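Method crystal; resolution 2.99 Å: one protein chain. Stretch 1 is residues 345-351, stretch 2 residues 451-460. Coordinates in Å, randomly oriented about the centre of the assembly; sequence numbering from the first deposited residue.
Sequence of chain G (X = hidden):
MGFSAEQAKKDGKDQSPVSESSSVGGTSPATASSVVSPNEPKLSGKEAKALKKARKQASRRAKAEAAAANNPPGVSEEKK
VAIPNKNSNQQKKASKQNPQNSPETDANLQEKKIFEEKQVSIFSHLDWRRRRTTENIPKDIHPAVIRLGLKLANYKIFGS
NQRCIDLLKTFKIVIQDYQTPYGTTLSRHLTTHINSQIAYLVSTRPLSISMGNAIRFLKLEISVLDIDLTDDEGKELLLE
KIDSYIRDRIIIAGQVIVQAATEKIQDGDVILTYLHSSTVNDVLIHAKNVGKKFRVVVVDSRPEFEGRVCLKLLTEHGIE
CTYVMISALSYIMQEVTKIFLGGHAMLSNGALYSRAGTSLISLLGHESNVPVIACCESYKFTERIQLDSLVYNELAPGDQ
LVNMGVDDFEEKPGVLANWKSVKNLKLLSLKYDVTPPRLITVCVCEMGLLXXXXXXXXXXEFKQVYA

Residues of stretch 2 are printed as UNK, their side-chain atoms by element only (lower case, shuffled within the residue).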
# COMPACT_ATOMS: atom_id res chain seq x y z
N ALA G 345 23.35 8.24 -6.10
CA ALA G 345 23.09 7.72 -7.43
C ALA G 345 21.66 8.04 -7.86
O ALA G 345 20.77 8.18 -7.03
CB ALA G 345 23.31 6.21 -7.47
N MET G 346 21.46 8.17 -9.17
CA MET G 346 20.12 8.40 -9.71
C MET G 346 19.70 7.18 -10.52
O MET G 346 20.33 6.83 -11.52
CB MET G 346 20.09 9.66 -10.57
CG MET G 346 18.70 10.21 -10.81
SD MET G 346 18.06 11.12 -9.39
CE MET G 346 19.32 12.37 -9.20
N LEU G 347 18.62 6.53 -10.10
CA LEU G 347 18.17 5.29 -10.71
C LEU G 347 17.52 5.52 -12.08
O LEU G 347 17.01 6.61 -12.36
CB LEU G 347 17.19 4.56 -9.78
CG LEU G 347 17.78 4.20 -8.42
CD1 LEU G 347 16.69 3.68 -7.49
CD2 LEU G 347 18.89 3.17 -8.57
N SER G 348 17.53 4.49 -12.92
CA SER G 348 17.09 4.61 -14.30
C SER G 348 15.58 4.80 -14.46
O SER G 348 15.11 5.17 -15.53
CB SER G 348 17.54 3.39 -15.11
OG SER G 348 18.93 3.43 -15.36
N ASN G 349 14.83 4.54 -13.39
CA ASN G 349 13.39 4.77 -13.44
C ASN G 349 13.05 6.20 -13.02
O ASN G 349 11.89 6.58 -12.96
CB ASN G 349 12.65 3.77 -12.55
CG ASN G 349 12.77 4.09 -11.08
OD1 ASN G 349 13.87 4.28 -10.57
ND2 ASN G 349 11.64 4.15 -10.39
N GLY G 350 14.09 6.97 -12.71
CA GLY G 350 13.92 8.36 -12.34
C GLY G 350 13.97 8.58 -10.84
O GLY G 350 13.86 9.71 -10.37
N ALA G 351 14.15 7.50 -10.09
CA ALA G 351 14.17 7.58 -8.63
C ALA G 351 15.53 8.03 -8.12
O ALA G 351 16.56 7.76 -8.73
CB ALA G 351 13.80 6.23 -8.03
N UNK G 451 13.86 16.49 -16.35
CA UNK G 451 13.02 15.59 -15.56
C UNK G 451 13.82 14.36 -15.17
O UNK G 451 14.53 13.82 -16.01
c UNK G 451 13.32 16.70 -17.71
c UNK G 451 11.86 15.25 -16.50
c UNK G 451 12.39 15.54 -17.87
N UNK G 452 13.71 13.93 -13.91
CA UNK G 452 14.50 12.82 -13.41
C UNK G 452 14.29 11.54 -14.22
O UNK G 452 15.15 10.67 -14.25
c UNK G 452 14.16 12.55 -11.94
o UNK G 452 12.80 12.20 -11.79
N UNK G 453 13.14 11.45 -14.88
CA UNK G 453 12.79 10.28 -15.67
C UNK G 453 13.62 10.14 -16.94
O UNK G 453 13.63 9.09 -17.57
c UNK G 453 11.30 10.30 -16.05
o UNK G 453 11.03 11.44 -16.88
c UNK G 453 10.43 10.38 -14.81
N UNK G 454 14.33 11.21 -17.31
CA UNK G 454 15.13 11.20 -18.53
C UNK G 454 16.56 10.75 -18.27
O UNK G 454 17.46 10.98 -19.08
o UNK G 454 15.90 13.51 -18.43
c UNK G 454 15.13 12.59 -19.18
N UNK G 455 16.78 10.09 -17.13
CA UNK G 455 18.09 9.55 -16.79
C UNK G 455 18.59 8.47 -17.78
O UNK G 455 19.73 8.56 -18.25
c UNK G 455 18.27 10.08 -14.34
c UNK G 455 18.10 8.96 -15.36
c UNK G 455 19.20 7.92 -15.20
N UNK G 456 17.75 7.47 -18.12
CA UNK G 456 18.29 6.43 -19.01
C UNK G 456 18.60 6.94 -20.41
O UNK G 456 19.34 6.29 -21.15
c UNK G 456 16.35 7.19 -17.75
c UNK G 456 17.17 5.39 -19.05
c UNK G 456 15.93 6.15 -18.74
N UNK G 457 18.05 8.10 -20.77
CA UNK G 457 18.35 8.72 -22.05
C UNK G 457 19.78 9.25 -22.07
O UNK G 457 20.48 9.12 -23.07
c UNK G 457 17.36 9.84 -22.34
N UNK G 458 20.19 9.85 -20.96
CA UNK G 458 21.53 10.42 -20.84
C UNK G 458 22.61 9.34 -20.93
O UNK G 458 23.68 9.56 -21.51
c UNK G 458 21.68 11.21 -19.51
c UNK G 458 21.30 12.68 -19.71
c UNK G 458 19.85 12.91 -20.03
c UNK G 458 23.09 11.13 -18.96
N UNK G 459 22.31 8.17 -20.39
CA UNK G 459 23.25 7.05 -20.40
C UNK G 459 23.57 6.61 -21.83
O UNK G 459 24.63 6.04 -22.10
c UNK G 459 23.73 4.75 -19.46
c UNK G 459 22.24 6.32 -18.21
c UNK G 459 22.69 5.85 -19.59
c UNK G 459 21.89 5.19 -17.26
N UNK G 460 22.66 6.90 -22.76
CA UNK G 460 22.89 6.61 -24.18
C UNK G 460 23.78 7.66 -24.85
O UNK G 460 24.48 7.35 -25.81
o UNK G 460 21.37 4.32 -23.97
n UNK G 460 19.79 4.95 -25.44
c UNK G 460 21.56 6.51 -24.92
c UNK G 460 20.89 5.16 -24.74

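Position 451 has three side-chain carbons that close a ring onto the backbone N. It touches nothing on stretch 1. The ring makes it Pro-451. Its carbonyl O serves the turn that follows, accepting a backbone hydrogen bond from N of position 454 at 2.9 Å.

Position 452 has one carbon followed by one oxygen, with no branch. The CA-to-CB bond points toward stretch 1, and the oxygen lies 3.1 Å from Gly-350 O. A single terminal oxygen on CB identifies Ser-452. Its OG donates a hydrogen bond to Gly-350 O across that 3.1 Å. The backbone adds a second link here: Ser-452 O is 3.2 Å from Gly-350 CA, a CA-H...O contact.

Position 453 has one carbon carrying an oxygen and a carbon. The CA-to-CB bond points sideways, and the terminal carbon only grazes stretch 1, 4.5 Å from Asn-349 O. The backbone comes closer, with CA of position 453 4.0 Å from Gly-350 CA. The fork of unlike atoms belongs to Thr-453. An ideal CB on Gly-350 would sit 3.1 Å from Thr-453 CA, which is tight. The backbone angles of Gly-350 call for glycine in any case.

Position 454 has one carbon and then one oxygen, and its CA-to-CB bond points away from stretch 1. It is Ser-454. Its OG donates to Pro-451 O at 2.8 Å. It holds the N-cap position, but its side chain makes no capping bond.

Position 455 has three carbons, forked at the first, with no polar atom. The CA-to-CB bond points toward stretch 1. One arm carbon lies 3.6 Å from Met-346 CG, an apolar contact. The other lies 3.8 Å from Leu-347 O and 4.0 Å from Ser-348 CA. This is Val-455.

Position 456 again has three carbons closing a ring onto N. The ring carbon bonded to N is 3.2 Å from Ser-348 O. It is Pro-456. Ring closure leaves its N without a hydrogen to donate.

Position 457 has a single side-chain carbon and is out of reach of stretch 1. It is Ala-457.

Position 458 has four carbons, forked at the first, with one arm two carbons long. It is also out of reach. It is Ile-458.

Position 459 has the same carbon pattern. The CA-to-CB bond points toward stretch 1, and the end of the longer arm lies 3.9 Å from Ser-348 OG. It is Ile-459.

Position 460 has two carbons, the second carrying one oxygen and one nitrogen. It does not reach stretch 1. This amide is Asn-460.

The contact buries 324 Å² in all. Stretch 1 makes a type I turn from Leu-347 to Gly-350, closed by Gly-350 N to Leu-347 O at 3.0 Å. The hydrogen bond ties the end of the turn to the 3-10 segment, and the bare CA of Gly-350 allows the two backbones to approach closely. Packing by Val-455, Pro-456 and Ile-459 joins Met-346 and the turn to the first part of the helix.

Stretch 2 451-460: PSTSVPAIIN
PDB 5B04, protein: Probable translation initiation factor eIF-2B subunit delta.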